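Local coordinates for protein (S)-ureidoglycine aminohydrolase (Escherichia coli, PDB 1RC6) that catalyses the manganese-dependent, stereospecific hydrolysis of (S)-ureidoglycine to (S)-ureidoglycolate and ammonia, a step in anaerobic nitrogen utilisation from allantoin, at residues A[24-30]-A[226-232]; A[58-64]-A[128-134]; A[202-208]-A[246-252]; A[210-215]-A[235-241]. All blocks are in the same frame, centred on the assembly; numbering follows the deposited sequence.

The four contacts illustrate how a two-cupin chain is knitted together and how strand pairing sets out a metal pocket. Interactions 1 and 3 share a sheet: I228 N lies 2.6 Å from A204 O, and M230 O lies 2.8 Å from H202 N. Interaction 4 lies in the facing sheet of the C-terminal cupin; Y213 OH reaches to 2.7 Å from Y249 OH of interaction 3. Between these sheets lies the probable manganese and substrate site, to which H202, Q236 and Y249 are likely to contribute. Interaction 2 belongs to the N-terminal cupin, its centre about 22 Å from that of interaction 4, yet D61 OD1 meets Y227 OH of interaction 1 at 2.4 Å, bridging the halves.

Interaction 1 of 4, residues A[24-30]-A[226-232]; sequences GNFALLT and DYIFMGA
The L29 side chain overlaps the ring of Y227, with CD2 of L29 4.0 Å from CD2 of Y227. Both belong to extended strands, 26-29 and 227-230, that run antiparallel at 174° with axes 4.6 Å apart. The register pairs F26 with M230, A27 with F229, L28 with I228 and L29 with Y227. A27/F229 and L29/Y227 are the hydrogen-bonded pairs: F229 N donates to A27 O at 2.8 Å, A27 N to F229 O (an atom less surely placed) at 2.9 Å, L29 N to Y227 O at 2.8 Å and Y227 N to L29 O at 2.8 Å. Past the strand end, G231 N reaches N25 O at 2.5 Å; a side chain at G231 would clash with G24 O.

Side chains alternate between two faces. A27 and L29 share one with the t rotamers of Y227 and F229, where A27 CB lies 4.1 Å from F229 CB and the Y227 hydroxyl goes on to bond S51 and D61 of the N-terminal half. F26, L28, I228 and M230 occupy the other; L28 CD2 packs 3.7 Å from I228 CG1, and M230 packs against H202 and Q236, which probably belong to the metal site. D226 forms a salt bridge with R18. Nearly two hundred residues separate the strands, so an N-terminal strand is added to the C-terminal cupin sheet, joining the two halves of a bicupin fold.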
# COMPACT_ATOMS: atom_id res chain seq x y z
N GLY A 24 8.20 -0.96 -15.90
CA GLY A 24 8.11 -2.41 -16.00
C GLY A 24 9.09 -3.12 -15.08
O GLY A 24 8.91 -4.30 -14.76
N ASN A 25 10.13 -2.41 -14.67
CA ASN A 25 11.12 -2.99 -13.78
C ASN A 25 10.94 -2.48 -12.38
O ASN A 25 10.67 -3.25 -11.46
CB ASN A 25 12.53 -2.70 -14.27
CG ASN A 25 13.07 -3.80 -15.14
OD1 ASN A 25 14.18 -3.71 -15.67
ND2 ASN A 25 12.29 -4.88 -15.28
N PHE A 26 11.11 -1.18 -12.20
CA PHE A 26 10.93 -0.61 -10.88
C PHE A 26 10.87 0.90 -10.96
O PHE A 26 11.18 1.49 -11.99
CB PHE A 26 12.06 -1.08 -9.95
CG PHE A 26 13.23 -0.14 -9.90
CD1 PHE A 26 13.29 0.87 -8.95
CD2 PHE A 26 14.28 -0.27 -10.81
CE1 PHE A 26 14.37 1.75 -8.90
CE2 PHE A 26 15.38 0.60 -10.77
CZ PHE A 26 15.42 1.62 -9.82
N ALA A 27 10.44 1.52 -9.87
CA ALA A 27 10.33 2.96 -9.80
C ALA A 27 10.35 3.38 -8.34
O ALA A 27 9.70 2.76 -7.51
CB ALA A 27 9.03 3.42 -10.42
N LEU A 28 11.12 4.41 -8.04
CA LEU A 28 11.19 4.92 -6.68
C LEU A 28 10.49 6.26 -6.78
O LEU A 28 10.89 7.13 -7.54
CB LEU A 28 12.64 5.10 -6.24
CG LEU A 28 12.97 5.71 -4.86
CD1 LEU A 28 12.59 7.17 -4.85
CD2 LEU A 28 12.22 4.98 -3.77
N LEU A 29 9.42 6.41 -6.02
CA LEU A 29 8.64 7.64 -6.03
C LEU A 29 8.64 8.25 -4.65
O LEU A 29 8.63 7.54 -3.65
CB LEU A 29 7.20 7.35 -6.44
CG LEU A 29 6.80 7.39 -7.91
CD1 LEU A 29 7.95 6.97 -8.82
CD2 LEU A 29 5.61 6.48 -8.09
N THR A 30 8.64 9.57 -4.60
CA THR A 30 8.62 10.29 -3.34
C THR A 30 7.39 11.18 -3.34
O THR A 30 7.51 12.38 -3.55
CB THR A 30 9.86 11.17 -3.18
OG1 THR A 30 11.04 10.36 -3.29
CG2 THR A 30 9.82 11.88 -1.83
N ASP A 226 8.61 7.21 1.35
CA ASP A 226 8.96 6.78 -0.00
C ASP A 226 8.04 5.66 -0.48
O ASP A 226 7.48 4.92 0.32
CB ASP A 226 10.40 6.26 -0.05
CG ASP A 226 11.44 7.36 0.04
OD1 ASP A 226 12.65 7.03 0.05
OD2 ASP A 226 11.06 8.56 0.09
N TYR A 227 7.91 5.55 -1.80
CA TYR A 227 7.08 4.51 -2.39
C TYR A 227 7.91 3.82 -3.44
O TYR A 227 8.64 4.46 -4.16
CB TYR A 227 5.84 5.10 -3.07
CG TYR A 227 5.01 4.03 -3.74
CD1 TYR A 227 4.18 3.19 -3.00
CD2 TYR A 227 5.11 3.82 -5.11
CE1 TYR A 227 3.47 2.16 -3.61
CE2 TYR A 227 4.40 2.80 -5.74
CZ TYR A 227 3.58 1.97 -4.99
OH TYR A 227 2.89 0.98 -5.62
N ILE A 228 7.77 2.50 -3.54
CA ILE A 228 8.56 1.77 -4.50
C ILE A 228 7.74 0.79 -5.31
O ILE A 228 7.01 -0.03 -4.75
CB ILE A 228 9.66 0.98 -3.81
CG1 ILE A 228 10.40 1.87 -2.82
CG2 ILE A 228 10.61 0.40 -4.84
CD1 ILE A 228 11.37 1.11 -1.96
N PHE A 229 7.87 0.87 -6.63
CA PHE A 229 7.18 -0.07 -7.51
C PHE A 229 8.16 -1.10 -8.05
O PHE A 229 9.04 -0.77 -8.84
CB PHE A 229 6.54 0.64 -8.70
CG PHE A 229 6.02 -0.32 -9.73
CD1 PHE A 229 6.57 -0.36 -11.00
CD2 PHE A 229 4.98 -1.20 -9.41
CE1 PHE A 229 6.10 -1.27 -11.96
CE2 PHE A 229 4.51 -2.11 -10.35
CZ PHE A 229 5.07 -2.15 -11.62
N MET A 230 8.01 -2.34 -7.61
CA MET A 230 8.87 -3.43 -8.04
C MET A 230 8.11 -4.20 -9.11
O MET A 230 7.16 -4.93 -8.80
CB MET A 230 9.17 -4.33 -6.84
CG MET A 230 9.77 -3.62 -5.62
SD MET A 230 9.69 -4.66 -4.12
CE MET A 230 9.78 -3.44 -2.81
N GLY A 231 8.51 -4.04 -10.36
CA GLY A 231 7.83 -4.72 -11.45
C GLY A 231 7.98 -6.23 -11.53
O GLY A 231 8.72 -6.84 -10.76
N ALA A 232 7.26 -6.83 -12.47
CA ALA A 232 7.31 -8.27 -12.67
C ALA A 232 8.68 -8.70 -13.22
O ALA A 232 9.18 -8.12 -14.20
CB ALA A 232 6.20 -8.71 -13.61

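Interaction 2 of 4, residues A[58-64]-A[128-134]; sequences SFVDYLV and QIFLYKR
Every backbone donor and acceptor facing across this antiparallel pair at V60, Y62, V64, I129, L131 and K133 is satisfied by its opposite residue. Segments 58-64 and 128-134 are extended, with strand axes 4.3 Å apart at 166°. V60 pairs with K133 (V60 N to K133 O 3.0 Å, K133 N to V60 O 2.9 Å), Y62 with L131 (Y62 N to L131 O 2.6 Å, L131 N to Y62 O 2.8 Å) and V64 with I129 (V64 N to I129 O 2.8 Å, I129 N to V64 O 2.7 Å). The intervening non-hydrogen-bonded pairs, D61/Y132 and L63/F130, turn their backbones outward: D61 and L63 bond to L50 and T48, and F130 to Y86.

Several polar side chains are also paired. R134 NH2 donates to S58 OG at 3.1 Å, while R134 NH1 donates to Y132 OH at 2.8 Å; S58 OG is also hydrogen-bonded to E201. D61, with chi1 p, spends OD1 on Y227 OH and OD2 on S51 N. The Y132 ring (chi1 t) lies beside that of F59 (chi1 p), planes at 26° but slid apart so that they barely overlap, centroids 5.0 Å apart. On the other face Y62 CD1 packs 3.6 Å from L131 CB, and V64 CB lies 3.8 Å from I129 CG2. This pairing of sequence-distant strands is part of the antiparallel beta-barrel of the N-terminal cupin domain.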
# COMPACT_ATOMS: atom_id res chain seq x y z
N SER A 58 -0.57 -3.85 -12.35
CA SER A 58 -1.88 -4.39 -12.68
C SER A 58 -2.82 -3.98 -11.55
O SER A 58 -3.74 -4.70 -11.20
CB SER A 58 -1.81 -5.91 -12.78
OG SER A 58 -1.42 -6.49 -11.55
N PHE A 59 -2.54 -2.81 -10.98
CA PHE A 59 -3.34 -2.25 -9.90
C PHE A 59 -3.09 -0.76 -9.88
O PHE A 59 -2.25 -0.24 -10.62
CB PHE A 59 -2.93 -2.84 -8.56
CG PHE A 59 -1.45 -2.67 -8.23
CD1 PHE A 59 -0.52 -3.62 -8.63
CD2 PHE A 59 -1.01 -1.55 -7.52
CE1 PHE A 59 0.84 -3.47 -8.32
CE2 PHE A 59 0.34 -1.39 -7.21
CZ PHE A 59 1.26 -2.35 -7.61
N VAL A 60 -3.84 -0.05 -9.04
CA VAL A 60 -3.64 1.38 -8.89
C VAL A 60 -3.64 1.59 -7.40
O VAL A 60 -4.54 1.11 -6.73
CB VAL A 60 -4.79 2.21 -9.45
CG1 VAL A 60 -4.45 3.68 -9.30
CG2 VAL A 60 -5.05 1.87 -10.91
N ASP A 61 -2.63 2.26 -6.86
CA ASP A 61 -2.63 2.50 -5.43
C ASP A 61 -2.44 3.98 -5.16
O ASP A 61 -2.02 4.73 -6.04
CB ASP A 61 -1.59 1.64 -4.70
CG ASP A 61 -0.21 1.74 -5.30
OD1 ASP A 61 0.66 0.96 -4.86
OD2 ASP A 61 0.01 2.59 -6.20
N TYR A 62 -2.81 4.42 -3.96
CA TYR A 62 -2.75 5.84 -3.62
C TYR A 62 -2.25 6.13 -2.23
O TYR A 62 -2.21 5.27 -1.35
CB TYR A 62 -4.14 6.49 -3.69
CG TYR A 62 -5.08 6.03 -4.78
CD1 TYR A 62 -5.46 4.70 -4.90
CD2 TYR A 62 -5.60 6.95 -5.68
CE1 TYR A 62 -6.35 4.29 -5.90
CE2 TYR A 62 -6.49 6.56 -6.68
CZ TYR A 62 -6.86 5.23 -6.78
OH TYR A 62 -7.74 4.87 -7.78
N LEU A 63 -1.89 7.39 -2.04
CA LEU A 63 -1.46 7.89 -0.76
C LEU A 63 -2.39 9.09 -0.61
O LEU A 63 -2.45 9.95 -1.48
CB LEU A 63 -0.01 8.33 -0.81
CG LEU A 63 0.62 8.72 0.53
CD1 LEU A 63 2.12 8.87 0.32
CD2 LEU A 63 0.02 10.03 1.05
N VAL A 64 -3.15 9.14 0.48
CA VAL A 64 -4.08 10.23 0.66
C VAL A 64 -4.05 10.80 2.06
O VAL A 64 -4.27 10.08 3.04
CB VAL A 64 -5.53 9.77 0.36
CG1 VAL A 64 -6.46 10.98 0.33
CG2 VAL A 64 -5.58 9.03 -0.97
N GLN A 128 -3.74 10.27 7.67
CA GLN A 128 -3.15 9.81 6.42
C GLN A 128 -3.51 8.37 6.08
O GLN A 128 -3.41 7.47 6.91
CB GLN A 128 -1.64 9.99 6.48
CG GLN A 128 -0.91 9.46 5.28
CD GLN A 128 0.49 10.01 5.19
OE1 GLN A 128 0.68 11.13 4.73
NE2 GLN A 128 1.49 9.24 5.64
N ILE A 129 -3.89 8.16 4.83
CA ILE A 129 -4.31 6.84 4.36
C ILE A 129 -3.56 6.29 3.13
O ILE A 129 -3.01 7.05 2.32
CB ILE A 129 -5.84 6.90 4.10
CG1 ILE A 129 -6.52 5.84 4.94
CG2 ILE A 129 -6.18 6.82 2.63
CD1 ILE A 129 -6.40 6.13 6.43
N PHE A 130 -3.51 4.97 3.03
CA PHE A 130 -2.88 4.29 1.89
C PHE A 130 -3.99 3.52 1.20
O PHE A 130 -4.64 2.69 1.84
CB PHE A 130 -1.81 3.31 2.34
CG PHE A 130 -1.27 2.46 1.21
CD1 PHE A 130 -0.51 3.03 0.20
CD2 PHE A 130 -1.57 1.11 1.14
CE1 PHE A 130 -0.06 2.27 -0.87
CE2 PHE A 130 -1.13 0.34 0.07
CZ PHE A 130 -0.38 0.92 -0.93
N LEU A 131 -4.22 3.77 -0.08
CA LEU A 131 -5.28 3.11 -0.82
C LEU A 131 -4.78 2.23 -1.92
O LEU A 131 -3.73 2.50 -2.51
CB LEU A 131 -6.23 4.13 -1.43
CG LEU A 131 -7.41 4.55 -0.55
CD1 LEU A 131 -8.23 5.56 -1.31
CD2 LEU A 131 -8.25 3.32 -0.17
N TYR A 132 -5.55 1.19 -2.23
CA TYR A 132 -5.18 0.24 -3.25
C TYR A 132 -6.39 -0.40 -3.89
O TYR A 132 -7.38 -0.68 -3.21
CB TYR A 132 -4.31 -0.84 -2.62
CG TYR A 132 -3.91 -1.98 -3.53
CD1 TYR A 132 -4.79 -3.01 -3.83
CD2 TYR A 132 -2.62 -2.05 -4.07
CE1 TYR A 132 -4.40 -4.08 -4.64
CE2 TYR A 132 -2.22 -3.11 -4.87
CZ TYR A 132 -3.11 -4.13 -5.15
OH TYR A 132 -2.69 -5.22 -5.88
N LYS A 133 -6.33 -0.63 -5.19
CA LYS A 133 -7.44 -1.26 -5.89
C LYS A 133 -6.90 -2.04 -7.08
O LYS A 133 -5.89 -1.68 -7.65
CB LYS A 133 -8.44 -0.23 -6.37
CG LYS A 133 -7.94 0.64 -7.53
CD LYS A 133 -9.06 1.47 -8.15
CE LYS A 133 -8.54 2.34 -9.26
NZ LYS A 133 -9.61 3.12 -9.94
N ARG A 134 -7.59 -3.11 -7.44
CA ARG A 134 -7.22 -3.94 -8.59
C ARG A 134 -8.48 -4.64 -9.08
O ARG A 134 -9.49 -4.67 -8.39
CB ARG A 134 -6.16 -4.98 -8.23
CG ARG A 134 -6.67 -6.13 -7.40
CD ARG A 134 -5.59 -7.15 -7.10
NE ARG A 134 -5.08 -7.80 -8.30
CZ ARG A 134 -3.85 -7.60 -8.79
NH1 ARG A 134 -3.02 -6.76 -8.17
NH2 ARG A 134 -3.47 -8.21 -9.90

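Interaction 3 of 4, residues A[202-208]-A[246-252]; sequences HGAYILS and AFSYIYS
A classic beta bulge interrupts this pairing: L207 and S208 both face S248, shifting the register by one residue. The strands, 202-208 and 247-252, are antiparallel neighbours in a sheet of the C-terminal cupin barrel, with axes 4.3 Å apart at 147°. L207 adopts a helical backbone (phi/psi -74/-37°), which lets S248 O accept from S208 N at 3.0 Å and, weakly, from L207 N at 2.7 Å; S248 N returns a bond to S208 O at 3.0 Å. The serines, both with chi1 p, add side-chain bonds, S248 OG to S208 OG at 3.0 Å and S208 OG to A246 O at 2.7 Å.

Beyond the bulge the register is regular. I206 opposes Y249 and A204 opposes Y251 as non-hydrogen-bonded pairs, flanking the hydrogen-bonded pair Y205/I250, where Y205 N donates to I250 O at 2.9 Å and I250 N to Y205 O at 3.0 Å. S252 N reaches G203 O at 3.2 Å. I206, A204, Y249 and Y251 share a face, I206 CD1 lying 3.5 Å from Y249 CB and A204 CB 3.6 Å from Y249 CD2. Y249 on this face probably binds substrate, and H202 at the strand's start probably binds manganese. The Y251 ring presents its edge to the H202 face, planes at 88°. H202, chi1 m, is oriented by its ND1 donating to S252 O at 2.9 Å.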
# COMPACT_ATOMS: atom_id res chain seq x y z
N HIS A 202 5.00 -5.59 -7.06
CA HIS A 202 4.92 -5.21 -5.67
C HIS A 202 4.81 -3.70 -5.61
O HIS A 202 5.34 -3.01 -6.47
CB HIS A 202 6.16 -5.66 -4.88
CG HIS A 202 6.22 -7.14 -4.64
ND1 HIS A 202 5.18 -7.85 -4.09
CD2 HIS A 202 7.20 -8.04 -4.88
CE1 HIS A 202 5.51 -9.12 -3.99
NE2 HIS A 202 6.73 -9.27 -4.47
N GLY A 203 4.09 -3.21 -4.61
CA GLY A 203 3.95 -1.78 -4.44
C GLY A 203 4.25 -1.57 -2.97
O GLY A 203 3.50 -2.02 -2.12
N ALA A 204 5.35 -0.91 -2.65
CA ALA A 204 5.66 -0.72 -1.25
C ALA A 204 5.74 0.73 -0.85
O ALA A 204 6.25 1.57 -1.60
CB ALA A 204 6.96 -1.41 -0.91
N TYR A 205 5.19 1.02 0.32
CA TYR A 205 5.21 2.36 0.88
C TYR A 205 5.95 2.20 2.20
O TYR A 205 5.54 1.42 3.06
CB TYR A 205 3.80 2.86 1.16
CG TYR A 205 3.78 4.23 1.81
CD1 TYR A 205 4.05 5.38 1.06
CD2 TYR A 205 3.50 4.37 3.17
CE1 TYR A 205 4.03 6.64 1.65
CE2 TYR A 205 3.49 5.64 3.77
CZ TYR A 205 3.75 6.76 3.01
OH TYR A 205 3.73 8.01 3.60
N ILE A 206 7.05 2.94 2.36
CA ILE A 206 7.84 2.87 3.58
C ILE A 206 7.10 3.54 4.72
O ILE A 206 6.95 4.76 4.73
CB ILE A 206 9.17 3.56 3.39
CG1 ILE A 206 9.85 3.02 2.13
CG2 ILE A 206 10.04 3.35 4.62
CD1 ILE A 206 10.11 1.53 2.17
N LEU A 207 6.66 2.73 5.67
CA LEU A 207 5.90 3.21 6.82
C LEU A 207 6.71 3.94 7.88
O LEU A 207 6.24 4.89 8.49
CB LEU A 207 5.17 2.04 7.48
CG LEU A 207 4.00 1.50 6.68
CD1 LEU A 207 3.44 0.28 7.37
CD2 LEU A 207 2.95 2.59 6.55
N SER A 208 7.94 3.48 8.10
CA SER A 208 8.76 4.11 9.11
C SER A 208 10.21 3.68 9.02
O SER A 208 10.56 2.75 8.30
CB SER A 208 8.24 3.78 10.51
OG SER A 208 8.55 2.44 10.85
N ALA A 246 12.64 1.81 13.68
CA ALA A 246 12.41 0.50 13.08
C ALA A 246 11.97 0.61 11.61
O ALA A 246 10.93 1.20 11.30
CB ALA A 246 11.36 -0.26 13.88
N PHE A 247 12.77 0.03 10.72
CA PHE A 247 12.51 0.06 9.27
C PHE A 247 11.33 -0.84 8.86
O PHE A 247 11.48 -2.06 8.79
CB PHE A 247 13.79 -0.35 8.53
CG PHE A 247 13.67 -0.30 7.03
CD1 PHE A 247 13.24 0.86 6.39
CD2 PHE A 247 14.03 -1.40 6.26
CE1 PHE A 247 13.16 0.92 4.98
CE2 PHE A 247 13.95 -1.36 4.86
CZ PHE A 247 13.52 -0.20 4.22
N SER A 248 10.17 -0.25 8.60
CA SER A 248 9.01 -1.05 8.20
C SER A 248 8.25 -0.47 7.01
O SER A 248 8.07 0.75 6.90
CB SER A 248 8.04 -1.22 9.37
OG SER A 248 7.31 -0.03 9.61
N TYR A 249 7.79 -1.35 6.13
CA TYR A 249 7.01 -0.93 4.98
C TYR A 249 5.88 -1.89 4.64
O TYR A 249 5.97 -3.09 4.91
CB TYR A 249 7.92 -0.76 3.75
CG TYR A 249 8.58 -2.02 3.27
CD1 TYR A 249 9.83 -2.41 3.77
CD2 TYR A 249 8.00 -2.79 2.27
CE1 TYR A 249 10.48 -3.56 3.26
CE2 TYR A 249 8.63 -3.93 1.76
CZ TYR A 249 9.87 -4.31 2.26
OH TYR A 249 10.48 -5.42 1.75
N ILE A 250 4.81 -1.35 4.07
CA ILE A 250 3.66 -2.14 3.69
C ILE A 250 3.73 -2.37 2.19
O ILE A 250 4.20 -1.50 1.46
CB ILE A 250 2.36 -1.41 4.05
CG1 ILE A 250 1.15 -2.29 3.73
CG2 ILE A 250 2.30 -0.06 3.32
CD1 ILE A 250 -0.14 -1.77 4.31
N TYR A 251 3.28 -3.53 1.73
CA TYR A 251 3.33 -3.80 0.31
C TYR A 251 2.34 -4.84 -0.18
O TYR A 251 2.03 -5.80 0.52
CB TYR A 251 4.74 -4.24 -0.10
CG TYR A 251 5.11 -5.65 0.31
CD1 TYR A 251 5.64 -5.92 1.58
CD2 TYR A 251 4.93 -6.72 -0.57
CE1 TYR A 251 6.00 -7.22 1.95
CE2 TYR A 251 5.28 -8.03 -0.20
CZ TYR A 251 5.81 -8.27 1.06
OH TYR A 251 6.14 -9.56 1.41
N SER A 252 1.86 -4.64 -1.40
CA SER A 252 0.90 -5.52 -2.03
C SER A 252 1.57 -6.67 -2.75
O SER A 252 2.78 -6.68 -2.94
CB SER A 252 0.04 -4.73 -3.00
OG SER A 252 0.84 -3.97 -3.89

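Interaction 4 of 4, residues A[210-215]-A[235-241]; sequences QGVYNL and LQAGYGV
Q210 opens this antiparallel pairing in the four-stranded sheet of the C-terminal cupin, where strands 210-214 and 235-240 cross at 165° with axes 4.4 Å apart. Q210 O lies 3.0 Å from V241 CG1. G211 follows opposite G240 in a non-hydrogen-bonded pair, its CA 3.2 Å from Y239 O, where a beta carbon would clash. V212 then forms the hydrogen-bonded pair with Y239: V212 N donates to Y239 O at 3.1 Å and Y239 N to V212 O (less surely placed) at 3.0 Å, while V212 CB (chi1 t) packs 3.6 Å from Y239 CE2. Next, the Y213 ring passes beside G238, Y213 CD1 3.9 Å from G238 CA, where a beta carbon would clash; A237 O lies over one ring face, and the Y213 hydroxyl lies close to that of Y249, which probably binds substrate. N214 N donates to A237 O at 2.5 Å. Finally L215 turns away, yet its m,m side chain reaches Q236, which probably binds manganese and substrate and whose OE1 bonds S234: L215 CD1 stands 3.2 Å from Q236 NE2.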
# COMPACT_ATOMS: atom_id res chain seq x y z
N GLN A 210 14.31 3.93 8.30
CA GLN A 210 15.14 4.29 7.18
C GLN A 210 15.99 3.09 6.85
O GLN A 210 16.45 2.39 7.75
CB GLN A 210 16.02 5.47 7.58
CG GLN A 210 17.18 5.72 6.65
CD GLN A 210 18.03 6.89 7.11
OE1 GLN A 210 18.46 6.93 8.26
NE2 GLN A 210 18.29 7.84 6.21
N GLY A 211 16.18 2.83 5.57
CA GLY A 211 16.99 1.69 5.20
C GLY A 211 17.59 1.91 3.83
O GLY A 211 17.56 3.02 3.31
N VAL A 212 18.14 0.85 3.26
CA VAL A 212 18.73 0.93 1.94
C VAL A 212 18.23 -0.23 1.11
O VAL A 212 18.25 -1.39 1.53
CB VAL A 212 20.27 0.90 2.01
CG1 VAL A 212 20.86 0.95 0.62
CG2 VAL A 212 20.76 2.08 2.83
N TYR A 213 17.76 0.09 -0.09
CA TYR A 213 17.23 -0.90 -1.00
C TYR A 213 18.18 -1.12 -2.16
O TYR A 213 18.99 -0.25 -2.47
CB TYR A 213 15.88 -0.44 -1.56
CG TYR A 213 14.71 -1.31 -1.15
CD1 TYR A 213 14.35 -1.45 0.19
CD2 TYR A 213 13.96 -1.97 -2.12
CE1 TYR A 213 13.27 -2.24 0.56
CE2 TYR A 213 12.87 -2.76 -1.75
CZ TYR A 213 12.53 -2.89 -0.42
OH TYR A 213 11.46 -3.68 -0.07
N ASN A 214 18.07 -2.28 -2.78
CA ASN A 214 18.90 -2.62 -3.92
C ASN A 214 17.96 -3.08 -5.02
O ASN A 214 17.66 -4.27 -5.13
CB ASN A 214 19.87 -3.74 -3.58
CG ASN A 214 20.71 -4.17 -4.77
OD1 ASN A 214 21.58 -3.43 -5.23
ND2 ASN A 214 20.44 -5.36 -5.29
N LEU A 215 17.49 -2.13 -5.82
CA LEU A 215 16.58 -2.43 -6.91
C LEU A 215 17.30 -3.03 -8.11
O LEU A 215 17.59 -4.23 -8.13
CB LEU A 215 15.82 -1.15 -7.33
CG LEU A 215 14.97 -0.46 -6.25
CD1 LEU A 215 13.99 -1.45 -5.65
CD2 LEU A 215 15.87 0.12 -5.17
N LEU A 235 14.57 -8.16 -9.15
CA LEU A 235 15.19 -8.61 -7.91
C LEU A 235 15.30 -7.49 -6.89
O LEU A 235 15.92 -6.45 -7.16
CB LEU A 235 16.58 -9.19 -8.17
CG LEU A 235 17.48 -9.31 -6.92
CD1 LEU A 235 16.77 -10.05 -5.80
CD2 LEU A 235 18.77 -10.02 -7.30
N GLN A 236 14.74 -7.71 -5.71
CA GLN A 236 14.74 -6.72 -4.65
C GLN A 236 15.68 -7.11 -3.51
O GLN A 236 16.14 -8.24 -3.42
CB GLN A 236 13.32 -6.55 -4.10
CG GLN A 236 12.22 -6.65 -5.16
CD GLN A 236 12.28 -5.53 -6.19
OE1 GLN A 236 11.57 -5.58 -7.20
NE2 GLN A 236 13.10 -4.52 -5.93
N ALA A 237 15.95 -6.15 -2.64
CA ALA A 237 16.81 -6.36 -1.49
C ALA A 237 16.91 -5.07 -0.69
O ALA A 237 16.98 -3.98 -1.26
CB ALA A 237 18.19 -6.79 -1.95
N GLY A 238 16.89 -5.18 0.64
CA GLY A 238 16.97 -4.00 1.47
C GLY A 238 17.30 -4.37 2.90
O GLY A 238 17.24 -5.54 3.26
N TYR A 239 17.65 -3.38 3.71
CA TYR A 239 17.99 -3.66 5.10
C TYR A 239 17.77 -2.45 5.99
O TYR A 239 17.92 -1.31 5.54
CB TYR A 239 19.44 -4.15 5.19
CG TYR A 239 20.49 -3.08 4.97
CD1 TYR A 239 20.84 -2.21 6.00
CD2 TYR A 239 21.10 -2.91 3.73
CE1 TYR A 239 21.77 -1.20 5.81
CE2 TYR A 239 22.05 -1.90 3.53
CZ TYR A 239 22.38 -1.05 4.58
OH TYR A 239 23.30 -0.04 4.39
N GLY A 240 17.43 -2.70 7.25
CA GLY A 240 17.20 -1.61 8.19
C GLY A 240 18.47 -0.83 8.43
O GLY A 240 19.56 -1.28 8.07
N VAL A 241 18.36 0.34 9.05
CA VAL A 241 19.55 1.14 9.29
C VAL A 241 19.23 2.42 10.07
O VAL A 241 18.31 2.45 10.89
CB VAL A 241 20.21 1.51 7.95
CG1 VAL A 241 19.44 2.63 7.27
CG2 VAL A 241 21.65 1.88 8.17